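Local coordinates for periplasmic binding protein (Roseiflexus sp. RS-1, PDB 5GJ3) that binds two heme groups in the periplasm and probably hands heme on to a membrane transporter in bacterial heme uptake, at residues A[96-104]-A[245-254]; A[232-243]-A[257-268]. One frame throughout, in Å; residues are numbered along the deposited sequence.

How the contacts relate
The two contacts, with centres 18 Å apart, both draw on helix 250-267 and illustrate how the C-terminal part of this chain ties into the rest of a periplasmic binding protein. Their segments alternate along the sequence: 96-104, 232-243, 245-254, 257-268. Contact 1 sets the beginning of the helix and the preceding loop against helix 100-111, which follows the last strand of the four-stranded parallel sheet; contact 2 lays its later turns over strand 235-238 of the mixed six-stranded sheet. The one helix thus packs at its start on the helix that follows one sheet, and further on against a strand of the other. Helix 240-244 bridges the contacts beside the heme, and Tyr242 OH probably hydrogen-bonds to Gln252 O.

Contact 1 of 2, residues A[96-104]-A[245-254]; sequences PSLDAPQQK and GMGPRTGQAL
Gly245 offers its carbonyl oxygen to the ammonium group of Lys104, with 2.7 Å between Lys104 NZ and Gly245 O; the nitrogen lies in the carbonyl plane and the C=O...N angle is 155°. A bend at chi3 (-70°) brings NZ to the carbonyl oxygens of the loop, where Met246 O accepts a second, weak bond. The same ammonium pairs with Asp94 and bonds to Asp14, both ligands of a bound zinc ion. A methionine in its place would probably leave Gly245 O without this donor and the acidic zinc ligands without a neighbouring positive charge. Met246, with positive phi just after a helix, sends its side chain toward 96-104: Met246 CB meets Ala100 CB at 4.3 Å, while Met246 SD lies 3.9 Å from Ser97 O. Its own carbonyl oxygen receives a CA-H...O contact from Pro101 CA. Gly247, whose CA comes closest to that of Pro101, begins a type I turn; its oxygen, near Pro101 CB, takes both the N-H and the hydroxyl of Thr250 from one face. Thr250 crosses the proline ring at about a right angle, with Thr250 OG1 3.5 Å from Pro101 CG, and its methyl CG2 meets Leu98 CD2. One turn on, Leu254 CD1 reaches Leu98 CD2 tip to tip at 4.2 Å. Helix 115-136, probably the long helix linking the two lobes as in binding proteins of this class, covers Leu98, Pro101 and Leu254; helix 164-171 packs on Leu98 and Met246, and helix 13-21 adjoins Lys104 and Pro248.

Contact 2 of 2, residues A[232-243]-A[257-268]; sequences QRRIIALDDLYL and LTIAFYDAAQGS. With HEM (protoporphyrin IX containing Fe), chain B.
Ile236 points its CD1 methyl at Ala260, 3.6 Å from Ala260 CB, the alanine leaving room for the methyl. Toward the heme end, Leu257 divides its two methyls: CD2 meets Leu238 CD1 at 3.8 Å, the side chains crossing at a slant, whereas CD1 meets Leu243 CD1 with the chains nearly perpendicular. Strand 235-238 and helix 257-267 run antiparallel, at 176°, their axes 10.5 Å apart. This is helix-on-sheet packing of an alpha/beta lobe: the strand pairs in parallel with 201-205, while the helix lies along one face of the sheet, Ala264 also touching Val201. Past the strand, Asp239 caps helix 240-244 by accepting from Tyr242 N, and Asp240 CG stands 3.7 Å from the heme methyl CMB, in the heme pocket. At the other end, Arg234 carries the polar edge. Its CG is anti to the backbone N and a bend at chi3 lays the guanidinium over the helix, one face above Ala264 CA and CD against Ala264 CB. Arg234 NH1 forms a salt bridge to the anti lone pair of Asp263 OD2, 2.8 Å away and nearly straight at 166°, although the two planes differ by 38°. Water 1 links NH1 to Ala260 O, and water 2 links NE to Ser268 OG, which also bonds to Asp200. Arg234 NH2 donates to Gln232 OE1 at 2.7 Å, which holds the amide from one side; Gln232 NE2 in turn donates to Gly267 O, 2.9 Å away, near the C-terminal end of the helix.

Contact 1 of 2, residues A[96-104]-A[245-254]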
loop_
_atom_site.group_PDB
_atom_site.type_symbol
_atom_site.label_atom_id
_atom_site.label_comp_id
_atom_site.label_asym_id
_atom_site.label_seq_id
_atom_site.Cartn_x
_atom_site.Cartn_y
_atom_site.Cartn_z
ATOM N N PRO A 96 8.237 -3.208 5.987
ATOM C CA PRO A 96 7.777 -1.804 6.058
ATOM C C PRO A 96 8.979 -0.840 5.978
ATOM O O PRO A 96 9.439 -0.328 6.990
ATOM C CB PRO A 96 7.088 -1.751 7.429
ATOM C CG PRO A 96 7.861 -2.758 8.249
ATOM C CD PRO A 96 8.145 -3.889 7.295
ATOM N N SER A 97 9.462 -0.583 4.762
ATOM C CA SER A 97 10.712 0.104 4.533
ATOM C C SER A 97 10.633 0.792 3.148
ATOM O O SER A 97 10.002 0.240 2.216
ATOM C CB SER A 97 11.799 -0.972 4.504
ATOM O OG SER A 97 12.941 -0.525 3.822
ATOM N N LEU A 98 11.289 1.948 2.995
ATOM C CA LEU A 98 11.401 2.595 1.695
ATOM C C LEU A 98 12.365 1.866 0.748
ATOM O O LEU A 98 12.447 2.224 -0.397
ATOM C CB LEU A 98 11.827 4.067 1.812
ATOM C CG LEU A 98 10.708 4.995 2.272
ATOM C CD1 LEU A 98 11.265 6.390 2.288
ATOM C CD2 LEU A 98 9.520 4.923 1.352
ATOM N N ASP A 99 13.073 0.864 1.240
ATOM C CA ASP A 99 13.812 -0.080 0.378
ATOM C C ASP A 99 12.968 -1.219 -0.265
ATOM O O ASP A 99 13.439 -1.888 -1.198
ATOM C CB ASP A 99 14.922 -0.736 1.204
ATOM C CG ASP A 99 16.055 0.211 1.486
ATOM O OD1 ASP A 99 16.205 1.198 0.735
ATOM O OD2 ASP A 99 16.799 -0.031 2.461
ATOM N N ALA A 100 11.774 -1.487 0.265
ATOM C CA ALA A 100 10.909 -2.542 -0.304
ATOM C C ALA A 100 10.571 -2.373 -1.822
ATOM O O ALA A 100 10.628 -3.369 -2.555
ATOM C CB ALA A 100 9.629 -2.723 0.529
ATOM N N PRO A 101 10.234 -1.144 -2.297
ATOM C CA PRO A 101 9.911 -0.997 -3.743
ATOM C C PRO A 101 11.045 -1.576 -4.632
ATOM O O PRO A 101 10.809 -2.460 -5.461
ATOM C CB PRO A 101 9.766 0.537 -3.926
ATOM C CG PRO A 101 9.253 0.972 -2.580
ATOM C CD PRO A 101 10.108 0.156 -1.593
ATOM N N GLN A 102 12.261 -1.116 -4.406
ATOM C CA GLN A 102 13.437 -1.572 -5.184
ATOM C C GLN A 102 13.688 -3.113 -5.061
ATOM O O GLN A 102 13.996 -3.815 -6.032
ATOM C CB GLN A 102 14.637 -0.714 -4.747
ATOM C CG GLN A 102 16.025 -1.306 -4.856
ATOM C CD GLN A 102 16.415 -2.335 -3.781
ATOM O OE1 GLN A 102 16.886 -3.427 -4.123
ATOM N NE2 GLN A 102 16.244 -1.988 -2.488
ATOM N N GLN A 103 13.586 -3.620 -3.843
ATOM C CA GLN A 103 13.769 -5.047 -3.625
ATOM C C GLN A 103 12.710 -5.881 -4.373
ATOM O O GLN A 103 13.040 -6.867 -5.015
ATOM C CB GLN A 103 13.693 -5.286 -2.126
ATOM C CG GLN A 103 14.290 -6.556 -1.611
ATOM C CD GLN A 103 14.142 -6.543 -0.099
ATOM O OE1 GLN A 103 13.445 -7.376 0.479
ATOM N NE2 GLN A 103 14.703 -5.503 0.535
ATOM N N LYS A 104 11.441 -5.478 -4.311
ATOM C CA LYS A 104 10.386 -6.247 -4.987
ATOM C C LYS A 104 10.513 -6.156 -6.508
ATOM O O LYS A 104 10.237 -7.151 -7.259
ATOM C CB LYS A 104 8.992 -5.792 -4.522
ATOM C CG LYS A 104 8.695 -6.222 -3.069
ATOM C CD LYS A 104 7.279 -5.797 -2.624
ATOM C CE LYS A 104 7.096 -4.324 -2.448
ATOM N NZ LYS A 104 5.746 -3.930 -1.845
ATOM N N GLY A 245 0.953 0.054 -0.929
ATOM C CA GLY A 245 1.656 -0.981 -1.737
ATOM C C GLY A 245 3.189 -1.040 -1.749
ATOM O O GLY A 245 3.762 -2.124 -1.995
ATOM N N MET A 246 3.878 0.067 -1.464
ATOM C CA MET A 246 5.354 0.031 -1.496
ATOM C C MET A 246 5.860 -0.527 -2.840
ATOM O O MET A 246 6.696 -1.437 -2.926
ATOM C CB MET A 246 5.931 -0.703 -0.280
ATOM C CG MET A 246 5.759 0.110 1.012
ATOM S SD MET A 246 6.635 1.710 0.998
ATOM C CE MET A 246 6.608 2.022 2.768
ATOM N N GLY A 247 5.287 0.027 -3.900
ATOM C CA GLY A 247 5.548 -0.448 -5.240
ATOM C C GLY A 247 6.070 0.670 -6.090
ATOM O O GLY A 247 6.665 1.605 -5.561
ATOM N N PRO A 248 5.861 0.574 -7.428
ATOM C CA PRO A 248 6.470 1.525 -8.333
ATOM C C PRO A 248 5.951 2.972 -8.164
ATOM O O PRO A 248 6.663 3.915 -8.545
ATOM C CB PRO A 248 6.089 0.988 -9.730
ATOM C CG PRO A 248 5.756 -0.459 -9.514
ATOM C CD PRO A 248 5.076 -0.441 -8.154
ATOM N N ARG A 249 4.753 3.136 -7.595
ATOM C CA ARG A 249 4.166 4.468 -7.379
ATOM C C ARG A 249 4.473 5.104 -6.023
ATOM O O ARG A 249 3.894 6.143 -5.678
ATOM C CB ARG A 249 2.647 4.429 -7.638
ATOM C CG ARG A 249 2.327 4.210 -9.140
ATOM C CD ARG A 249 0.808 4.151 -9.323
ATOM N NE ARG A 249 0.277 2.979 -8.619
ATOM C CZ ARG A 249 -0.975 2.805 -8.198
ATOM N NH1 ARG A 249 -1.886 3.752 -8.328
ATOM N NH2 ARG A 249 -1.295 1.699 -7.563
ATOM N N THR A 250 5.422 4.521 -5.288
ATOM C CA THR A 250 5.727 4.965 -3.933
ATOM C C THR A 250 6.159 6.431 -3.869
ATOM O O THR A 250 5.693 7.170 -3.000
ATOM C CB THR A 250 6.803 4.083 -3.260
ATOM O OG1 THR A 250 6.270 2.758 -3.175
ATOM C CG2 THR A 250 7.093 4.571 -1.792
ATOM N N GLY A 251 7.053 6.826 -4.787
ATOM C CA GLY A 251 7.499 8.178 -4.934
ATOM C C GLY A 251 6.351 9.128 -5.282
ATOM O O GLY A 251 6.322 10.247 -4.814
ATOM N N GLN A 252 5.411 8.689 -6.101
ATOM C CA GLN A 252 4.284 9.552 -6.457
ATOM C C GLN A 252 3.399 9.742 -5.221
ATOM O O GLN A 252 2.907 10.812 -4.976
ATOM C CB GLN A 252 3.491 8.927 -7.614
ATOM C CG GLN A 252 4.301 8.863 -8.917
ATOM C CD GLN A 252 3.726 7.840 -9.886
ATOM O OE1 GLN A 252 2.518 7.595 -9.896
ATOM N NE2 GLN A 252 4.584 7.194 -10.649
ATOM N N ALA A 253 3.186 8.685 -4.443
ATOM C CA ALA A 253 2.314 8.809 -3.252
ATOM C C ALA A 253 2.968 9.687 -2.178
ATOM O O ALA A 253 2.288 10.509 -1.557
ATOM C CB ALA A 253 1.916 7.427 -2.693
ATOM N N LEU A 254 4.287 9.542 -1.987
ATOM C CA LEU A 254 5.048 10.409 -1.081
ATOM C C LEU A 254 4.957 11.872 -1.444
ATOM O O LEU A 254 4.852 12.712 -0.551
ATOM C CB LEU A 254 6.529 10.036 -1.006
ATOM C CG LEU A 254 6.867 8.888 -0.105
ATOM C CD1 LEU A 254 8.388 8.621 -0.227
ATOM C CD2 LEU A 254 6.438 9.163 1.351
#

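Contact 2 of 2, residues A[232-243]-A[257-268]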
loop_
_atom_site.group_PDB
_atom_site.type_symbol
_atom_site.label_atom_id
_atom_site.label_comp_id
_atom_site.label_asym_id
_atom_site.label_seq_id
_atom_site.Cartn_x
_atom_site.Cartn_y
_atom_site.Cartn_z
ATOM N N GLN A 232 -10.664 22.184 10.125
ATOM C CA GLN A 232 -10.352 22.697 8.792
ATOM C C GLN A 232 -10.722 21.702 7.673
ATOM O O GLN A 232 -10.401 21.930 6.506
ATOM C CB GLN A 232 -8.854 23.080 8.712
ATOM C CG GLN A 232 -8.434 24.140 9.722
ATOM C CD GLN A 232 -7.044 24.712 9.438
ATOM O OE1 GLN A 232 -6.249 24.105 8.712
ATOM N NE2 GLN A 232 -6.740 25.892 10.014
ATOM N N ARG A 233 -11.407 20.622 8.039
ATOM C CA ARG A 233 -11.747 19.531 7.123
ATOM C C ARG A 233 -10.502 19.012 6.365
ATOM O O ARG A 233 -10.557 18.750 5.171
ATOM C CB ARG A 233 -12.927 19.901 6.184
ATOM C CG ARG A 233 -14.232 20.111 6.950
ATOM C CD ARG A 233 -15.370 20.699 6.112
ATOM N NE ARG A 233 -15.997 19.725 5.198
ATOM C CZ ARG A 233 -17.054 18.951 5.479
ATOM N NH1 ARG A 233 -17.533 18.110 4.549
ATOM N NH2 ARG A 233 -17.637 18.994 6.675
ATOM N N ARG A 234 -9.385 18.849 7.075
ATOM C CA ARG A 234 -8.140 18.470 6.425
ATOM C C ARG A 234 -8.055 16.952 6.411
ATOM O O ARG A 234 -7.404 16.327 7.249
ATOM C CB ARG A 234 -7.000 19.094 7.179
ATOM C CG ARG A 234 -5.763 19.276 6.365
ATOM C CD ARG A 234 -4.792 20.083 7.184
ATOM N NE ARG A 234 -5.021 21.520 7.254
ATOM C CZ ARG A 234 -4.530 22.394 6.377
ATOM N NH1 ARG A 234 -3.917 21.976 5.287
ATOM N NH2 ARG A 234 -4.675 23.692 6.558
ATOM N N ILE A 235 -8.776 16.354 5.458
ATOM C CA ILE A 235 -8.848 14.909 5.314
ATOM C C ILE A 235 -8.125 14.639 3.991
ATOM O O ILE A 235 -8.450 15.282 2.991
ATOM C CB ILE A 235 -10.308 14.358 5.157
ATOM C CG1 ILE A 235 -11.321 14.905 6.202
ATOM C CG2 ILE A 235 -10.336 12.837 4.995
ATOM C CD1 ILE A 235 -10.866 14.972 7.629
ATOM N N ILE A 236 -7.186 13.687 3.986
ATOM C CA ILE A 236 -6.506 13.244 2.743
ATOM C C ILE A 236 -6.997 11.806 2.561
ATOM O O ILE A 236 -6.843 10.985 3.454
ATOM C CB ILE A 236 -4.946 13.148 2.913
ATOM C CG1 ILE A 236 -4.294 14.444 3.383
ATOM C CG2 ILE A 236 -4.265 12.605 1.641
ATOM C CD1 ILE A 236 -4.623 15.654 2.539
ATOM N N ALA A 237 -7.621 11.499 1.422
ATOM C CA ALA A 237 -8.069 10.134 1.177
ATOM C C ALA A 237 -7.288 9.618 -0.018
ATOM O O ALA A 237 -7.245 10.264 -1.065
ATOM C CB ALA A 237 -9.573 10.087 0.918
ATOM N N LEU A 238 -6.641 8.477 0.127
ATOM C CA LEU A 238 -5.856 7.917 -0.990
ATOM C C LEU A 238 -6.324 6.493 -1.210
ATOM O O LEU A 238 -6.814 5.854 -0.293
ATOM C CB LEU A 238 -4.326 7.956 -0.694
ATOM C CG LEU A 238 -3.696 9.381 -0.592
ATOM C CD1 LEU A 238 -2.230 9.311 -0.191
ATOM C CD2 LEU A 238 -3.818 10.142 -1.902
ATOM N N ASP A 239 -6.167 6.000 -2.442
ATOM C CA ASP A 239 -6.374 4.587 -2.754
ATOM C C ASP A 239 -5.445 3.679 -1.929
ATOM O O ASP A 239 -4.273 3.989 -1.779
ATOM C CB ASP A 239 -6.071 4.391 -4.248
ATOM C CG ASP A 239 -6.155 2.963 -4.648
ATOM O OD1 ASP A 239 -7.294 2.486 -4.753
ATOM O OD2 ASP A 239 -5.106 2.316 -4.838
ATOM N N ASP A 240 -5.938 2.560 -1.403
ATOM C CA ASP A 240 -5.087 1.666 -0.611
ATOM C C ASP A 240 -3.803 1.122 -1.265
ATOM O O ASP A 240 -2.733 1.177 -0.658
ATOM C CB ASP A 240 -5.856 0.480 -0.004
ATOM C CG ASP A 240 -6.830 -0.181 -0.993
ATOM O OD1 ASP A 240 -6.587 -0.146 -2.220
ATOM O OD2 ASP A 240 -7.859 -0.733 -0.539
ATOM N N LEU A 241 -3.899 0.580 -2.484
ATOM C CA LEU A 241 -2.689 0.036 -3.112
ATOM C C LEU A 241 -1.654 1.185 -3.375
ATOM O O LEU A 241 -0.451 1.013 -3.228
ATOM C CB LEU A 241 -3.048 -0.725 -4.416
ATOM C CG LEU A 241 -1.959 -1.542 -5.133
ATOM C CD1 LEU A 241 -1.211 -2.520 -4.216
ATOM C CD2 LEU A 241 -2.555 -2.288 -6.327
ATOM N N TYR A 242 -2.155 2.346 -3.757
ATOM C CA TYR A 242 -1.325 3.493 -4.042
ATOM C C TYR A 242 -0.606 3.972 -2.799
ATOM O O TYR A 242 0.602 4.185 -2.810
ATOM C CB TYR A 242 -2.210 4.612 -4.546
ATOM C CG TYR A 242 -1.504 5.904 -4.952
ATOM C CD1 TYR A 242 -0.522 5.910 -5.956
ATOM C CD2 TYR A 242 -1.863 7.121 -4.375
ATOM C CE1 TYR A 242 0.090 7.094 -6.354
ATOM C CE2 TYR A 242 -1.270 8.336 -4.778
ATOM C CZ TYR A 242 -0.290 8.309 -5.761
ATOM O OH TYR A 242 0.317 9.461 -6.162
ATOM N N LEU A 243 -1.341 4.181 -1.714
ATOM C CA LEU A 243 -0.695 4.633 -0.472
ATOM C C LEU A 243 0.222 3.579 0.188
ATOM O O LEU A 243 1.317 3.908 0.638
ATOM C CB LEU A 243 -1.741 5.093 0.534
ATOM C CG LEU A 243 -1.244 5.473 1.930
ATOM C CD1 LEU A 243 -0.344 6.708 1.888
ATOM C CD2 LEU A 243 -2.432 5.683 2.864
ATOM N N LEU A 257 1.516 13.143 -0.444
ATOM C CA LEU A 257 1.467 13.363 0.997
ATOM C C LEU A 257 2.252 14.608 1.382
ATOM O O LEU A 257 1.745 15.439 2.155
ATOM C CB LEU A 257 2.014 12.173 1.800
ATOM C CG LEU A 257 1.209 10.905 1.682
ATOM C CD1 LEU A 257 2.060 9.823 2.360
ATOM C CD2 LEU A 257 -0.118 11.177 2.406
ATOM N N THR A 258 3.496 14.736 0.881
ATOM C CA THR A 258 4.335 15.839 1.389
ATOM C C THR A 258 3.813 17.209 0.982
ATOM O O THR A 258 3.915 18.173 1.726
ATOM C CB THR A 258 5.863 15.667 1.019
ATOM O OG1 THR A 258 6.610 16.438 1.924
ATOM C CG2 THR A 258 6.181 16.191 -0.409
ATOM N N ILE A 259 3.255 17.300 -0.215
ATOM C CA ILE A 259 2.551 18.528 -0.670
ATOM C C ILE A 259 1.422 18.889 0.317
ATOM O O ILE A 259 1.323 20.024 0.783
ATOM C CB ILE A 259 1.981 18.397 -2.128
ATOM C CG1 ILE A 259 3.098 18.198 -3.186
ATOM C CG2 ILE A 259 1.151 19.632 -2.495
ATOM C CD1 ILE A 259 4.252 19.115 -2.983
ATOM N N ALA A 260 0.576 17.912 0.649
ATOM C CA ALA A 260 -0.505 18.132 1.634
ATOM C C ALA A 260 0.029 18.485 3.046
ATOM O O ALA A 260 -0.462 19.407 3.724
ATOM C CB ALA A 260 -1.393 16.914 1.695
ATOM N N PHE A 261 1.074 17.786 3.473
ATOM C CA PHE A 261 1.622 18.021 4.802
ATOM C C PHE A 261 2.216 19.428 4.874
ATOM O O PHE A 261 2.138 20.105 5.918
ATOM C CB PHE A 261 2.712 16.990 5.078
ATOM C CG PHE A 261 2.203 15.574 5.346
ATOM C CD1 PHE A 261 0.835 15.244 5.296
ATOM C CD2 PHE A 261 3.129 14.552 5.603
ATOM C CE1 PHE A 261 0.413 13.929 5.543
ATOM C CE2 PHE A 261 2.726 13.248 5.844
ATOM C CZ PHE A 261 1.364 12.937 5.812
ATOM N N TYR A 262 2.810 19.877 3.767
ATOM C CA TYR A 262 3.453 21.203 3.726
ATOM C C TYR A 262 2.378 22.258 3.958
ATOM O O TYR A 262 2.578 23.200 4.723
ATOM C CB TYR A 262 4.183 21.425 2.372
ATOM C CG TYR A 262 4.915 22.751 2.279
ATOM C CD1 TYR A 262 6.267 22.889 2.705
ATOM C CD2 TYR A 262 4.272 23.874 1.759
ATOM C CE1 TYR A 262 6.930 24.131 2.615
ATOM C CE2 TYR A 262 4.922 25.115 1.666
ATOM C CZ TYR A 262 6.241 25.231 2.091
ATOM O OH TYR A 262 6.836 26.458 1.967
ATOM N N ASP A 263 1.247 22.085 3.296
ATOM C CA ASP A 263 0.120 22.993 3.446
ATOM C C ASP A 263 -0.425 23.027 4.883
ATOM O O ASP A 263 -0.706 24.090 5.445
ATOM C CB ASP A 263 -1.001 22.610 2.487
ATOM C CG ASP A 263 -2.085 23.685 2.462
ATOM O OD1 ASP A 263 -1.894 24.723 1.794
ATOM O OD2 ASP A 263 -3.076 23.536 3.183
ATOM N N ALA A 264 -0.556 21.842 5.473
ATOM C CA ALA A 264 -0.960 21.713 6.871
ATOM C C ALA A 264 0.042 22.359 7.822
ATOM O O ALA A 264 -0.382 22.991 8.815
ATOM C CB ALA A 264 -1.198 20.259 7.225
ATOM N N ALA A 265 1.348 22.221 7.537
ATOM C CA ALA A 265 2.388 22.847 8.372
ATOM C C ALA A 265 2.191 24.369 8.398
ATOM O O ALA A 265 2.418 25.010 9.414
ATOM C CB ALA A 265 3.797 22.533 7.860
ATOM N N GLN A 266 1.832 24.942 7.253
ATOM C CA GLN A 266 1.612 26.375 7.181
ATOM C C GLN A 266 0.277 26.787 7.803
ATOM O O GLN A 266 0.221 27.787 8.472
ATOM C CB GLN A 266 1.648 26.835 5.738
ATOM C CG GLN A 266 3.037 26.841 5.185
ATOM C CD GLN A 266 3.076 27.560 3.873
ATOM O OE1 GLN A 266 2.189 27.382 3.030
ATOM N NE2 GLN A 266 4.101 28.384 3.684
ATOM N N GLY A 267 -0.786 26.014 7.592
ATOM C CA GLY A 267 -2.137 26.495 7.888
ATOM C C GLY A 267 -2.919 25.895 9.044
ATOM O O GLY A 267 -3.943 26.442 9.429
ATOM N N SER A 268 -2.475 24.772 9.616
ATOM C CA SER A 268 -3.324 24.132 10.604
ATOM C C SER A 268 -3.436 24.928 11.950
ATOM O O SER A 268 -4.552 25.220 12.429
ATOM C CB SER A 268 -2.886 22.704 10.877
ATOM O OG SER A 268 -3.769 22.220 11.877
HETATM C CHA HEM B . -8.934 -8.146 3.605
HETATM C CHB HEM B . -6.816 -5.302 0.273
HETATM C CHC HEM B . -3.051 -4.987 3.379
HETATM C CHD HEM B . -5.007 -8.257 6.384
HETATM C C1A HEM B . -8.687 -7.384 2.489
HETATM C C2A HEM B . -9.584 -7.306 1.398
HETATM C C3A HEM B . -9.020 -6.536 0.425
HETATM C C4A HEM B . -7.753 -6.106 0.940
HETATM C CMA HEM B . -9.625 -6.197 -0.940
HETATM C CAA HEM B . -10.926 -8.026 1.355
HETATM C CBA HEM B . -10.613 -9.517 1.066
HETATM C CGA HEM B . -11.727 -10.464 1.445
HETATM O O1A HEM B . -12.621 -10.078 2.203
HETATM O O2A HEM B . -11.764 -11.655 1.047
HETATM C C1B HEM B . -5.591 -4.924 0.866
HETATM C C2B HEM B . -4.650 -3.994 0.305
HETATM C C3B HEM B . -3.603 -3.883 1.190
HETATM C C4B HEM B . -3.919 -4.803 2.298
HETATM C CMB HEM B . -4.809 -3.225 -0.987
HETATM C CAB HEM B . -2.358 -3.073 1.121
HETATM C CBB HEM B . -1.863 -2.675 -0.067
HETATM C C1C HEM B . -3.244 -5.782 4.481
HETATM C C2C HEM B . -2.438 -5.792 5.640
HETATM C C3C HEM B . -3.005 -6.740 6.511
HETATM C C4C HEM B . -4.175 -7.272 5.863
HETATM C CMC HEM B . -1.195 -4.931 5.825
HETATM C CAC HEM B . -2.533 -7.166 7.860
HETATM C CBC HEM B . -1.503 -6.587 8.480
HETATM C C1D HEM B . -6.270 -8.430 5.830
HETATM C C2D HEM B . -7.249 -9.316 6.495
HETATM C C3D HEM B . -8.343 -9.290 5.733
HETATM C C4D HEM B . -8.018 -8.391 4.606
HETATM C CMD HEM B . -7.058 -10.086 7.800
HETATM C CAD HEM B . -9.637 -10.058 5.961
HETATM C CBD HEM B . -9.590 -11.247 4.923
HETATM C CGD HEM B . -8.883 -12.516 5.378
HETATM O O1D HEM B . -8.746 -12.772 6.596
HETATM O O2D HEM B . -8.448 -13.383 4.564
HETATM N NA HEM B . -7.552 -6.721 2.173
HETATM N NB HEM B . -5.083 -5.403 2.003
HETATM N NC HEM B . -4.272 -6.679 4.620
HETATM N ND HEM B . -6.746 -7.915 4.652
HETATM FE FE HEM B . -5.938 -6.728 3.356
HETATM O O HOH W 1 -3.370 19.283 4.207
HETATM O O HOH W 2 -5.782 21.364 10.078
#